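Local coordinates for hypothetical protein YfiH (Bacillus licheniformis, PDB 6DZD) that probably catalyses the phosphorolysis of adenosine, inosine and S-methyl-5'-thioadenosine and the deamination of adenosine, as a zinc-binding member of the YfiH/LACC1 family, at residues Leu49-His54 and Arg269-Ile274; Pro134-Asp139 and Arg179-Pro184; His54-Glu59 and Arg264-Arg269. All coordinates share one frame; numbering follows the deposited sequence.

Contact 1 (Leu49-His54 and Arg269-Ile274); sequences LNTGLH and RMMSFI
Asn50 and Thr51 grip both polar backbone atoms of Arg269, just where the chain enters strand 270-276. Three hydrogen bonds cross the contact. Asn50 OD1 takes the N-H of Arg269 at 2.9 Å and, from the opposite face of its amide plane, the N-H of Gly52 at 3.0 Å. The carboxamide reaches this spot because CG stands anti to the backbone N (chi1 176°), and the bond to Gly52 closes an Asx turn. Arg269 O is gripped twice as well: Thr51 N lies in its carbonyl plane at 3.0 Å, whereas Thr51 OG1, at 2.6 Å, donates from well above that plane.

The van der Waals contacts are fewer. Met271 crosses the Thr51 side chain at about a right angle, its SD 4.0 Å from Thr51 CB. His54 CE1 approaches Arg269 CG at 4.2 Å, the ring nearly perpendicular to the guanidinium.

Beyond the two segments, Asn50 ND2 bonds to Asp57, and Asn65 and Arg66 of helix 59-72 hold the carbonyls of Asn50 and Thr51. An Asx turn and, separately, the two Thr51 bonds to Arg269 O thus tie the loop before helix 59-72 to the start of a central strand in a mixed sheet.

Contact 2 (Pro134-Asp139 and Arg179-Pro184); sequences PVYFYD and RAVIGP
Arg179 opens the pairing with Tyr138 as an antiparallel hydrogen-bonded pair: its N gives to Tyr138 O at 2.6 Å, and its O accepts from Tyr138 N at 2.8 Å. The side chain then bends at chi2 and leads away, its NH2 bonding to Asp177 O. Ala180 faces Phe137 in a non-hydrogen-bonded pair, and its CA makes a C-H...O contact with Tyr136 O.

Val181 packs on Tyr136. Its CG1, anti to the backbone N (chi1 161°), meets Tyr136 CD1 at 3.8 Å, while Val181 O lies in the plane of the tyrosine ring, at its edge. The two residues exchange both backbone bonds, Tyr136 N to Val181 O at 2.6 Å and Val181 N to Tyr136 O at 3.1 Å. The ring's hydroxyl reaches on to Gly33 O, so this face of the sheet packs on the other large mixed sheet, with Phe34 against Tyr136.

Ile182 pairs with Val135 on the face shared with Ala180 and Phe137, where helices 159-169 and 225-236 cover the strands. Gly183 N gives a nearly straight bond to Pro134 O, 2.9 Å long with 167° at the hydrogen. Beyond the strand, Pro184 O sits 3.4 Å from Pro134 CD, and the Pro184 ring packs against Phe34 and Phe257.

Contact 3 (His54-Glu59 and Arg264-Arg269); sequences HVQDHE and RGKTGR
Neither segment is helix or strand, and the two backbones stay well apart, the nearest alpha carbons being Val55 CA and Gly268 CA at 7.1 Å, so side chains bridge the gap. Val55 does most of this work. Its CG1 lies over the centre of the Arg269 guanidinium, 3.6 Å from Arg269 CZ, so that a methyl group rests on the flat face of the cation. The same methyl also sits above the centre of the His54 ring and so fills the angle between two flat groups that stand almost perpendicular to one another. Its sister methyl, CG2, lies 3.9 Å from Thr267 O of segment 264-269.

Arg269 folds back to meet the valine through a bend at chi2 (-76°). A bond within the segment supports the bend: NH1 gives a hydrogen bond of 3.0 Å to Gly268 O, with that oxygen close to the guanidinium plane, although the nitrogen stands well above the plane of the carbonyl. An alanine in place of Arg269 would probably leave Val55 CG1 without the flat surface it rests on and Gly268 O without this donor.

Farther out, at the exposed rim, the tips of Gln56 and Lys266 meet as their side chains cross at about a right angle. Lys266 NZ is 3.5 Å from Gln56 OE1, a weak hydrogen bond.

Asp57 bonds through OD2 to Ser42, and His58 occupies the N-cap position of helix 59-72. The other segment leads into strand 270-276, with Arg269 touching Cys128 of strand 124-129 and Ala130 just beyond it; the contact thus lies at the surface, between the start of that helix and the start of that strand.

Overall arrangement
Contacts 1 and 2 are buried, whereas contact 3 lies at the surface, about 17 Å from the centre of the chain to its own centre. Contacts 1 and 3 join the same two elements, the loop before helix 59-72 and the entry to strand 270-276, and share His54 and Arg269. Their chemistry changes along that junction: hydrogen bonds to the Arg269 backbone inside, a methyl on a guanidinium and a weak polar pair outside. Contact 2 is instead a regular backbone ladder in the other large sheet. It meets contact 1 between the sheets, where Tyr136 OH lies against Ser272 CB and Ile274 CD1 packs on Phe137 O, but it does not touch contact 3.

Contact 1 (Leu49-His54 and Arg269-Ile274)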
ATOM      1  N   LEU A  49      14.743   4.908  -7.495  1.00 19.57           N
ATOM      2  CA  LEU A  49      13.921   3.745  -7.848  1.00 20.09           C
ATOM      3  C   LEU A  49      12.445   4.125  -7.931  1.00 19.40           C
ATOM      4  O   LEU A  49      11.580   3.573  -7.242  1.00 18.56           O
ATOM      5  CB  LEU A  49      14.133   2.606  -6.855  1.00 19.83           C
ATOM      6  CG  LEU A  49      13.610   1.271  -7.399  1.00 20.39           C
ATOM      7  CD1 LEU A  49      14.531   0.724  -8.498  1.00 21.29           C
ATOM      8  CD2 LEU A  49      13.370   0.234  -6.294  1.00 19.93           C
ATOM      9  N   ASN A  50      12.144   5.055  -8.827  1.00 17.81           N
ATOM     10  CA  ASN A  50      10.753   5.422  -9.025  1.00 17.18           C
ATOM     11  C   ASN A  50      10.009   4.312  -9.746  1.00 17.50           C
ATOM     12  O   ASN A  50      10.498   3.768 -10.740  1.00 18.66           O
ATOM     13  CB  ASN A  50      10.628   6.707  -9.818  1.00 17.58           C
ATOM     14  CG  ASN A  50       9.198   7.031 -10.105  1.00 17.24           C
ATOM     15  OD1 ASN A  50       8.324   6.796  -9.272  1.00 16.23           O
ATOM     16  ND2 ASN A  50       8.934   7.532 -11.300  1.00 18.20           N
ATOM     17  N   THR A  51       8.826   3.966  -9.239  1.00 18.50           N
ATOM     18  CA  THR A  51       8.026   2.912  -9.846  1.00 18.20           C
ATOM     19  C   THR A  51       6.696   3.396 -10.406  1.00 17.70           C
ATOM     20  O   THR A  51       5.909   2.575 -10.890  1.00 17.30           O
ATOM     21  CB  THR A  51       7.760   1.809  -8.822  1.00 16.71           C
ATOM     22  OG1 THR A  51       7.022   2.381  -7.743  1.00 15.04           O
ATOM     23  CG2 THR A  51       9.072   1.240  -8.285  1.00 17.93           C
ATOM     24  N   GLY A  52       6.419   4.697 -10.372  1.00 16.72           N
ATOM     25  CA  GLY A  52       5.172   5.223 -10.884  1.00 17.09           C
ATOM     26  C   GLY A  52       5.330   5.684 -12.321  1.00 19.52           C
ATOM     27  O   GLY A  52       6.281   6.399 -12.660  1.00 20.55           O
ATOM     28  N   LEU A  53       4.393   5.249 -13.165  1.00 17.88           N
ATOM     29  CA  LEU A  53       4.311   5.716 -14.535  1.00 19.77           C
ATOM     30  C   LEU A  53       3.418   6.941 -14.656  1.00 20.46           C
ATOM     31  O   LEU A  53       3.247   7.467 -15.755  1.00 21.21           O
ATOM     32  CB  LEU A  53       3.791   4.603 -15.455  1.00 19.63           C
ATOM     33  CG  LEU A  53       4.705   3.426 -15.821  1.00 19.53           C
ATOM     34  CD1 LEU A  53       3.934   2.318 -16.570  1.00 19.82           C
ATOM     35  CD2 LEU A  53       5.908   3.913 -16.631  1.00 20.43           C
ATOM     36  N   HIS A  54       2.866   7.426 -13.554  1.00 22.62           N
ATOM     37  CA  HIS A  54       1.893   8.506 -13.585  1.00 22.96           C
ATOM     38  C   HIS A  54       2.418   9.790 -12.943  1.00 22.05           C
ATOM     39  O   HIS A  54       1.623  10.650 -12.550  1.00 21.62           O
ATOM     40  CB  HIS A  54       0.605   8.046 -12.900  1.00 22.71           C
ATOM     41  CG  HIS A  54       0.802   7.676 -11.463  1.00 20.69           C
ATOM     42  ND1 HIS A  54       1.614   6.633 -11.069  1.00 19.02           N
ATOM     43  CD2 HIS A  54       0.315   8.225 -10.325  1.00 18.82           C
ATOM     44  CE1 HIS A  54       1.608   6.549  -9.750  1.00 16.55           C
ATOM     45  NE2 HIS A  54       0.828   7.502  -9.274  1.00 16.42           N
ATOM     46  N   ARG A 269       7.586   7.268  -6.513  1.00 16.79           N
ATOM     47  CA  ARG A 269       6.670   6.411  -5.767  1.00 15.49           C
ATOM     48  C   ARG A 269       7.358   5.083  -5.526  1.00 14.92           C
ATOM     49  O   ARG A 269       7.939   4.506  -6.454  1.00 15.29           O
ATOM     50  CB  ARG A 269       5.354   6.143  -6.509  1.00 15.18           C
ATOM     51  CG  ARG A 269       4.549   7.359  -6.903  1.00 16.01           C
ATOM     52  CD  ARG A 269       3.837   7.944  -5.715  1.00 16.05           C
ATOM     53  NE  ARG A 269       3.045   9.115  -6.073  1.00 16.90           N
ATOM     54  CZ  ARG A 269       3.546  10.329  -6.289  1.00 18.15           C
ATOM     55  NH1 ARG A 269       4.856  10.543  -6.184  1.00 18.57           N
ATOM     56  NH2 ARG A 269       2.737  11.333  -6.596  1.00 19.31           N
ATOM     57  N   MET A 270       7.302   4.612  -4.289  1.00 15.86           N
ATOM     58  CA  MET A 270       7.612   3.222  -4.008  1.00 15.30           C
ATOM     59  C   MET A 270       6.429   2.357  -4.434  1.00 14.54           C
ATOM     60  O   MET A 270       5.381   2.858  -4.856  1.00 14.54           O
ATOM     61  CB  MET A 270       7.916   3.025  -2.518  1.00 15.56           C
ATOM     62  CG  MET A 270       9.061   3.864  -2.013  1.00 16.79           C
ATOM     63  SD  MET A 270       8.614   5.569  -1.560  1.00 18.09           S
ATOM     64  CE  MET A 270       7.352   5.280  -0.308  1.00 18.23           C
ATOM     65  N   MET A 271       6.587   1.042  -4.340  1.00 17.11           N
ATOM     66  CA  MET A 271       5.443   0.180  -4.600  1.00 16.65           C
ATOM     67  C   MET A 271       5.380  -0.951  -3.579  1.00 16.19           C
ATOM     68  O   MET A 271       6.411  -1.425  -3.088  1.00 16.26           O
ATOM     69  CB  MET A 271       5.459  -0.382  -6.031  1.00 16.96           C
ATOM     70  CG  MET A 271       6.547  -1.360  -6.285  1.00 16.77           C
ATOM     71  SD  MET A 271       6.498  -1.914  -7.970  1.00 16.94           S
ATOM     72  CE  MET A 271       7.521  -3.380  -7.938  1.00 16.65           C
ATOM     73  N   SER A 272       4.160  -1.324  -3.202  1.00 17.67           N
ATOM     74  CA  SER A 272       3.934  -2.563  -2.483  1.00 17.52           C
ATOM     75  C   SER A 272       3.571  -3.654  -3.487  1.00 17.36           C
ATOM     76  O   SER A 272       2.993  -3.386  -4.544  1.00 17.29           O
ATOM     77  CB  SER A 272       2.845  -2.398  -1.420  1.00 17.44           C
ATOM     78  OG  SER A 272       1.556  -2.294  -1.975  1.00 17.27           O
ATOM     79  N   PHE A 273       3.938  -4.890  -3.159  1.00 17.90           N
ATOM     80  CA  PHE A 273       3.709  -6.022  -4.043  1.00 17.68           C
ATOM     81  C   PHE A 273       3.414  -7.255  -3.208  1.00 18.01           C
ATOM     82  O   PHE A 273       3.947  -7.418  -2.106  1.00 18.59           O
ATOM     83  CB  PHE A 273       4.921  -6.283  -4.946  1.00 17.91           C
ATOM     84  CG  PHE A 273       6.178  -6.467  -4.185  1.00 18.28           C
ATOM     85  CD1 PHE A 273       6.529  -7.716  -3.697  1.00 18.76           C
ATOM     86  CD2 PHE A 273       6.978  -5.390  -3.901  1.00 18.48           C
ATOM     87  CE1 PHE A 273       7.664  -7.880  -2.972  1.00 19.43           C
ATOM     88  CE2 PHE A 273       8.126  -5.537  -3.168  1.00 18.91           C
ATOM     89  CZ  PHE A 273       8.480  -6.782  -2.709  1.00 19.27           C
ATOM     90  N   ILE A 274       2.572  -8.130  -3.742  1.00 18.02           N
ATOM     91  CA  ILE A 274       2.284  -9.399  -3.090  1.00 18.70           C
ATOM     92  C   ILE A 274       1.859 -10.396  -4.160  1.00 19.18           C
ATOM     93  O   ILE A 274       1.313 -10.020  -5.201  1.00 19.01           O
ATOM     94  CB  ILE A 274       1.211  -9.245  -1.980  1.00 18.73           C
ATOM     95  CG1 ILE A 274       1.247 -10.443  -1.030  1.00 20.00           C
ATOM     96  CG2 ILE A 274      -0.192  -9.053  -2.589  1.00 18.34           C
ATOM     97  CD1 ILE A 274       0.306 -10.341   0.142  1.00 20.82           C
TER

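Contact 2 (Pro134-Asp139 and Arg179-Pro184)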
ATOM      1  N   PRO A 134      -0.125   1.775   2.899  1.00 17.59           N
ATOM      2  CA  PRO A 134      -0.227   0.469   2.255  1.00 17.27           C
ATOM      3  C   PRO A 134      -0.721  -0.604   3.212  1.00 17.92           C
ATOM      4  O   PRO A 134      -0.205  -0.744   4.327  1.00 19.52           O
ATOM      5  CB  PRO A 134       1.218   0.188   1.832  1.00 17.40           C
ATOM      6  CG  PRO A 134       2.057   1.184   2.550  1.00 18.18           C
ATOM      7  CD  PRO A 134       1.218   1.982   3.454  1.00 18.39           C
ATOM      8  N   VAL A 135      -1.710  -1.384   2.800  1.00 17.15           N
ATOM      9  CA  VAL A 135      -2.210  -2.481   3.620  1.00 18.01           C
ATOM     10  C   VAL A 135      -2.000  -3.802   2.887  1.00 17.41           C
ATOM     11  O   VAL A 135      -2.186  -3.894   1.670  1.00 16.42           O
ATOM     12  CB  VAL A 135      -3.687  -2.282   3.996  1.00 18.30           C
ATOM     13  CG1 VAL A 135      -4.069  -3.263   5.084  1.00 19.71           C
ATOM     14  CG2 VAL A 135      -3.913  -0.844   4.477  1.00 18.72           C
ATOM     15  N   TYR A 136      -1.586  -4.823   3.627  1.00 17.33           N
ATOM     16  CA  TYR A 136      -1.422  -6.161   3.084  1.00 16.97           C
ATOM     17  C   TYR A 136      -2.427  -7.099   3.740  1.00 17.45           C
ATOM     18  O   TYR A 136      -2.807  -6.924   4.896  1.00 18.46           O
ATOM     19  CB  TYR A 136      -0.002  -6.685   3.303  1.00 17.65           C
ATOM     20  CG  TYR A 136       1.106  -5.841   2.717  1.00 17.61           C
ATOM     21  CD1 TYR A 136       1.477  -4.641   3.307  1.00 18.34           C
ATOM     22  CD2 TYR A 136       1.806  -6.253   1.588  1.00 17.14           C
ATOM     23  CE1 TYR A 136       2.514  -3.858   2.785  1.00 18.47           C
ATOM     24  CE2 TYR A 136       2.842  -5.482   1.060  1.00 17.37           C
ATOM     25  CZ  TYR A 136       3.191  -4.281   1.671  1.00 18.01           C
ATOM     26  OH  TYR A 136       4.206  -3.495   1.189  1.00 18.41           O
ATOM     27  N   PHE A 137      -2.864  -8.096   2.989  1.00 16.93           N
ATOM     28  CA  PHE A 137      -3.876  -9.020   3.474  1.00 17.45           C
ATOM     29  C   PHE A 137      -3.465 -10.419   3.073  1.00 17.45           C
ATOM     30  O   PHE A 137      -3.171 -10.665   1.902  1.00 17.15           O
ATOM     31  CB  PHE A 137      -5.255  -8.716   2.886  1.00 17.33           C
ATOM     32  CG  PHE A 137      -5.764  -7.339   3.175  1.00 17.45           C
ATOM     33  CD1 PHE A 137      -5.344  -6.254   2.406  1.00 16.72           C
ATOM     34  CD2 PHE A 137      -6.693  -7.133   4.182  1.00 18.46           C
ATOM     35  CE1 PHE A 137      -5.834  -4.987   2.658  1.00 16.92           C
ATOM     36  CE2 PHE A 137      -7.197  -5.891   4.445  1.00 18.86           C
ATOM     37  CZ  PHE A 137      -6.773  -4.810   3.687  1.00 18.05           C
ATOM     38  N   TYR A 138      -3.510 -11.347   4.017  1.00 18.38           N
ATOM     39  CA  TYR A 138      -3.159 -12.722   3.712  1.00 18.57           C
ATOM     40  C   TYR A 138      -4.042 -13.660   4.512  1.00 19.33           C
ATOM     41  O   TYR A 138      -4.110 -13.552   5.740  1.00 19.95           O
ATOM     42  CB  TYR A 138      -1.684 -12.974   4.011  1.00 18.86           C
ATOM     43  CG  TYR A 138      -1.274 -14.399   3.802  1.00 19.67           C
ATOM     44  CD1 TYR A 138      -1.819 -15.168   2.767  1.00 20.53           C
ATOM     45  CD2 TYR A 138      -0.337 -14.986   4.633  1.00 20.71           C
ATOM     46  CE1 TYR A 138      -1.430 -16.480   2.585  1.00 22.42           C
ATOM     47  CE2 TYR A 138       0.052 -16.298   4.455  1.00 22.58           C
ATOM     48  CZ  TYR A 138      -0.490 -17.031   3.437  1.00 23.43           C
ATOM     49  OH  TYR A 138      -0.077 -18.316   3.279  1.00 25.54           O
ATOM     50  N   ASP A 139      -4.735 -14.558   3.809  1.00 19.44           N
ATOM     51  CA  ASP A 139      -5.487 -15.643   4.433  1.00 20.78           C
ATOM     52  C   ASP A 139      -4.801 -16.968   4.121  1.00 22.58           C
ATOM     53  O   ASP A 139      -4.936 -17.490   3.006  1.00 23.36           O
ATOM     54  CB  ASP A 139      -6.935 -15.654   3.937  1.00 20.80           C
ATOM     55  CG  ASP A 139      -7.797 -16.700   4.637  1.00 22.21           C
ATOM     56  OD1 ASP A 139      -7.257 -17.647   5.240  1.00 23.50           O
ATOM     57  OD2 ASP A 139      -9.035 -16.575   4.569  1.00 22.17           O
ATOM     58  N   ARG A 179      -4.558 -12.360   8.057  1.00 20.64           N
ATOM     59  CA  ARG A 179      -3.426 -11.596   8.537  1.00 20.99           C
ATOM     60  C   ARG A 179      -3.326 -10.312   7.729  1.00 20.39           C
ATOM     61  O   ARG A 179      -3.732 -10.266   6.565  1.00 19.40           O
ATOM     62  CB  ARG A 179      -2.134 -12.405   8.422  1.00 20.97           C
ATOM     63  CG  ARG A 179      -1.870 -13.306   9.611  1.00 21.87           C
ATOM     64  CD  ARG A 179      -2.483 -14.705   9.442  1.00 21.81           C
ATOM     65  NE  ARG A 179      -2.147 -15.577  10.571  1.00 22.88           N
ATOM     66  CZ  ARG A 179      -2.974 -16.462  11.128  1.00 24.07           C
ATOM     67  NH1 ARG A 179      -2.560 -17.202  12.155  1.00 25.71           N
ATOM     68  NH2 ARG A 179      -4.215 -16.607  10.666  1.00 23.78           N
ATOM     69  N   ALA A 180      -2.802  -9.264   8.367  1.00 19.15           N
ATOM     70  CA  ALA A 180      -2.684  -7.957   7.745  1.00 18.77           C
ATOM     71  C   ALA A 180      -1.388  -7.282   8.162  1.00 19.49           C
ATOM     72  O   ALA A 180      -0.928  -7.438   9.297  1.00 20.57           O
ATOM     73  CB  ALA A 180      -3.873  -7.071   8.112  1.00 19.28           C
ATOM     74  N   VAL A 181      -0.798  -6.539   7.238  1.00 18.32           N
ATOM     75  CA  VAL A 181       0.369  -5.724   7.522  1.00 18.71           C
ATOM     76  C   VAL A 181       0.116  -4.315   6.994  1.00 18.20           C
ATOM     77  O   VAL A 181      -0.432  -4.139   5.899  1.00 16.98           O
ATOM     78  CB  VAL A 181       1.652  -6.331   6.912  1.00 18.74           C
ATOM     79  CG1 VAL A 181       2.774  -5.262   6.792  1.00 18.87           C
ATOM     80  CG2 VAL A 181       2.125  -7.553   7.725  1.00 19.72           C
ATOM     81  N   ILE A 182       0.475  -3.312   7.802  1.00 18.38           N
ATOM     82  CA  ILE A 182       0.433  -1.899   7.418  1.00 18.23           C
ATOM     83  C   ILE A 182       1.875  -1.426   7.236  1.00 18.25           C
ATOM     84  O   ILE A 182       2.691  -1.516   8.163  1.00 19.13           O
ATOM     85  CB  ILE A 182      -0.324  -1.049   8.457  1.00 19.60           C
ATOM     86  CG1 ILE A 182      -1.790  -1.477   8.517  1.00 19.69           C
ATOM     87  CG2 ILE A 182      -0.241   0.417   8.130  1.00 18.96           C
ATOM     88  CD1 ILE A 182      -2.614  -0.774   9.585  1.00 21.37           C
ATOM     89  N   GLY A 183       2.190  -0.939   6.032  1.00 19.21           N
ATOM     90  CA  GLY A 183       3.548  -0.635   5.639  1.00 19.21           C
ATOM     91  C   GLY A 183       3.958   0.800   5.910  1.00 19.20           C
ATOM     92  O   GLY A 183       3.247   1.568   6.574  1.00 19.29           O
ATOM     93  N   PRO A 184       5.128   1.184   5.394  1.00 18.49           N
ATOM     94  CA  PRO A 184       5.601   2.564   5.558  1.00 18.28           C
ATOM     95  C   PRO A 184       4.633   3.560   4.941  1.00 17.75           C
ATOM     96  O   PRO A 184       4.226   3.429   3.784  1.00 17.72           O
ATOM     97  CB  PRO A 184       6.953   2.569   4.832  1.00 19.28           C
ATOM     98  CG  PRO A 184       7.396   1.182   4.871  1.00 19.68           C
ATOM     99  CD  PRO A 184       6.148   0.329   4.774  1.00 19.09           C
TER

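Contact 3 (His54-Glu59 and Arg264-Arg269)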
ATOM      1  N   HIS A  54       2.866   7.426 -13.554  1.00 22.62           N
ATOM      2  CA  HIS A  54       1.893   8.506 -13.585  1.00 22.96           C
ATOM      3  C   HIS A  54       2.418   9.790 -12.943  1.00 22.05           C
ATOM      4  O   HIS A  54       1.623  10.650 -12.550  1.00 21.62           O
ATOM      5  CB  HIS A  54       0.605   8.046 -12.900  1.00 22.71           C
ATOM      6  CG  HIS A  54       0.802   7.676 -11.463  1.00 20.69           C
ATOM      7  ND1 HIS A  54       1.614   6.633 -11.069  1.00 19.02           N
ATOM      8  CD2 HIS A  54       0.315   8.225 -10.325  1.00 18.82           C
ATOM      9  CE1 HIS A  54       1.608   6.549  -9.750  1.00 16.55           C
ATOM     10  NE2 HIS A  54       0.828   7.502  -9.274  1.00 16.42           N
ATOM     11  N   VAL A  55       3.731   9.926 -12.779  1.00 23.02           N
ATOM     12  CA  VAL A  55       4.290  11.101 -12.125  1.00 21.99           C
ATOM     13  C   VAL A  55       5.240  11.867 -13.053  1.00 22.80           C
ATOM     14  O   VAL A  55       6.106  12.604 -12.590  1.00 22.13           O
ATOM     15  CB  VAL A  55       4.976  10.722 -10.801  1.00 20.18           C
ATOM     16  CG1 VAL A  55       3.978  10.085  -9.840  1.00 18.74           C
ATOM     17  CG2 VAL A  55       6.151   9.796 -11.060  1.00 20.54           C
ATOM     18  N   GLN A  56       5.080  11.695 -14.365  1.00 25.72           N
ATOM     19  CA  GLN A  56       5.856  12.418 -15.378  1.00 26.33           C
ATOM     20  C   GLN A  56       7.366  12.227 -15.210  1.00 26.04           C
ATOM     21  O   GLN A  56       8.157  13.131 -15.487  1.00 26.06           O
ATOM     22  CB  GLN A  56       5.500  13.907 -15.349  1.00 26.21           C
ATOM     23  CG  GLN A  56       4.014  14.190 -15.252  1.00 26.28           C
ATOM     24  CD  GLN A  56       3.743  15.680 -15.055  1.00 26.10           C
ATOM     25  OE1 GLN A  56       3.896  16.218 -13.949  1.00 25.26           O
ATOM     26  NE2 GLN A  56       3.369  16.366 -16.143  1.00 26.90           N
ATOM     27  N   ASP A  57       7.772  11.028 -14.793  1.00 21.42           N
ATOM     28  CA  ASP A  57       9.153  10.585 -14.893  1.00 21.44           C
ATOM     29  C   ASP A  57       9.419  10.028 -16.294  1.00 22.44           C
ATOM     30  O   ASP A  57       8.503   9.806 -17.090  1.00 22.95           O
ATOM     31  CB  ASP A  57       9.455   9.537 -13.821  1.00 20.77           C
ATOM     32  CG  ASP A  57      10.956   9.223 -13.682  1.00 20.69           C
ATOM     33  OD1 ASP A  57      11.786   9.817 -14.413  1.00 21.05           O
ATOM     34  OD2 ASP A  57      11.310   8.381 -12.822  1.00 20.26           O
ATOM     35  N   HIS A  58      10.696   9.801 -16.592  1.00 23.67           N
ATOM     36  CA  HIS A  58      11.074   9.187 -17.858  1.00 24.45           C
ATOM     37  C   HIS A  58      10.585   7.749 -17.896  1.00 24.57           C
ATOM     38  O   HIS A  58      11.036   6.912 -17.105  1.00 24.28           O
ATOM     39  CB  HIS A  58      12.584   9.238 -18.056  1.00 24.60           C
ATOM     40  CG  HIS A  58      13.015   8.825 -19.429  1.00 25.41           C
ATOM     41  ND1 HIS A  58      12.677   9.537 -20.561  1.00 25.88           N
ATOM     42  CD2 HIS A  58      13.734   7.758 -19.856  1.00 25.84           C
ATOM     43  CE1 HIS A  58      13.190   8.940 -21.625  1.00 26.54           C
ATOM     44  NE2 HIS A  58      13.835   7.858 -21.225  1.00 26.53           N
ATOM     45  N   GLU A  59       9.693   7.459 -18.845  1.00 25.06           N
ATOM     46  CA  GLU A  59       8.941   6.209 -18.808  1.00 24.88           C
ATOM     47  C   GLU A  59       9.866   4.996 -18.827  1.00 24.78           C
ATOM     48  O   GLU A  59       9.680   4.047 -18.056  1.00 24.13           O
ATOM     49  CB  GLU A  59       7.961   6.170 -19.975  1.00 25.36           C
ATOM     50  CG  GLU A  59       7.167   4.894 -20.020  1.00 25.04           C
ATOM     51  CD  GLU A  59       6.236   4.842 -21.211  1.00 25.54           C
ATOM     52  OE1 GLU A  59       5.773   5.926 -21.640  1.00 26.00           O
ATOM     53  OE2 GLU A  59       5.981   3.718 -21.725  1.00 25.53           O
ATOM     54  N   ARG A 264       7.419  18.269  -1.469  1.00 32.14           N
ATOM     55  CA  ARG A 264       6.696  19.407  -2.048  1.00 32.71           C
ATOM     56  C   ARG A 264       6.064  19.050  -3.399  1.00 31.58           C
ATOM     57  O   ARG A 264       6.142  19.824  -4.364  1.00 32.05           O
ATOM     58  CB  ARG A 264       7.594  20.642  -2.186  1.00 34.15           C
ATOM     59  N   GLY A 265       5.475  17.846  -3.475  1.00 33.40           N
ATOM     60  CA  GLY A 265       4.536  17.473  -4.520  1.00 32.28           C
ATOM     61  C   GLY A 265       5.090  16.812  -5.776  1.00 31.23           C
ATOM     62  O   GLY A 265       4.326  16.118  -6.467  1.00 30.12           O
ATOM     63  N   LYS A 266       6.383  16.941  -6.088  1.00 27.70           N
ATOM     64  CA  LYS A 266       6.933  16.264  -7.267  1.00 27.14           C
ATOM     65  C   LYS A 266       8.009  15.270  -6.826  1.00 26.08           C
ATOM     66  O   LYS A 266       9.130  15.673  -6.491  1.00 26.90           O
ATOM     67  CB  LYS A 266       7.489  17.263  -8.277  1.00 29.56           C
ATOM     68  CG  LYS A 266       7.797  16.636  -9.639  1.00 29.68           C
ATOM     69  CD  LYS A 266       7.451  17.611 -10.756  1.00 32.12           C
ATOM     70  CE  LYS A 266       7.989  17.194 -12.123  1.00 32.96           C
ATOM     71  NZ  LYS A 266       6.988  17.559 -13.178  1.00 34.44           N
ATOM     72  N   THR A 267       7.687  13.979  -6.870  1.00 23.91           N
ATOM     73  CA  THR A 267       8.581  12.962  -6.326  1.00 22.73           C
ATOM     74  C   THR A 267       8.242  11.602  -6.926  1.00 21.27           C
ATOM     75  O   THR A 267       7.251  11.440  -7.642  1.00 21.07           O
ATOM     76  CB  THR A 267       8.486  12.893  -4.797  1.00 22.01           C
ATOM     77  OG1 THR A 267       9.456  11.975  -4.313  1.00 21.32           O
ATOM     78  CG2 THR A 267       7.126  12.394  -4.339  1.00 20.65           C
ATOM     79  N   GLY A 268       9.085  10.614  -6.620  1.00 20.49           N
ATOM     80  CA  GLY A 268       8.840   9.256  -7.063  1.00 19.28           C
ATOM     81  C   GLY A 268       7.825   8.533  -6.179  1.00 17.74           C
ATOM     82  O   GLY A 268       7.250   9.086  -5.243  1.00 17.58           O
ATOM     83  N   ARG A 269       7.586   7.268  -6.513  1.00 16.79           N
ATOM     84  CA  ARG A 269       6.670   6.411  -5.767  1.00 15.49           C
ATOM     85  C   ARG A 269       7.358   5.083  -5.526  1.00 14.92           C
ATOM     86  O   ARG A 269       7.939   4.506  -6.454  1.00 15.29           O
ATOM     87  CB  ARG A 269       5.354   6.143  -6.509  1.00 15.18           C
ATOM     88  CG  ARG A 269       4.549   7.359  -6.903  1.00 16.01           C
ATOM     89  CD  ARG A 269       3.837   7.944  -5.715  1.00 16.05           C
ATOM     90  NE  ARG A 269       3.045   9.115  -6.073  1.00 16.90           N
ATOM     91  CZ  ARG A 269       3.546  10.329  -6.289  1.00 18.15           C
ATOM     92  NH1 ARG A 269       4.856  10.543  -6.184  1.00 18.57           N
ATOM     93  NH2 ARG A 269       2.737  11.333  -6.596  1.00 19.31           N
TER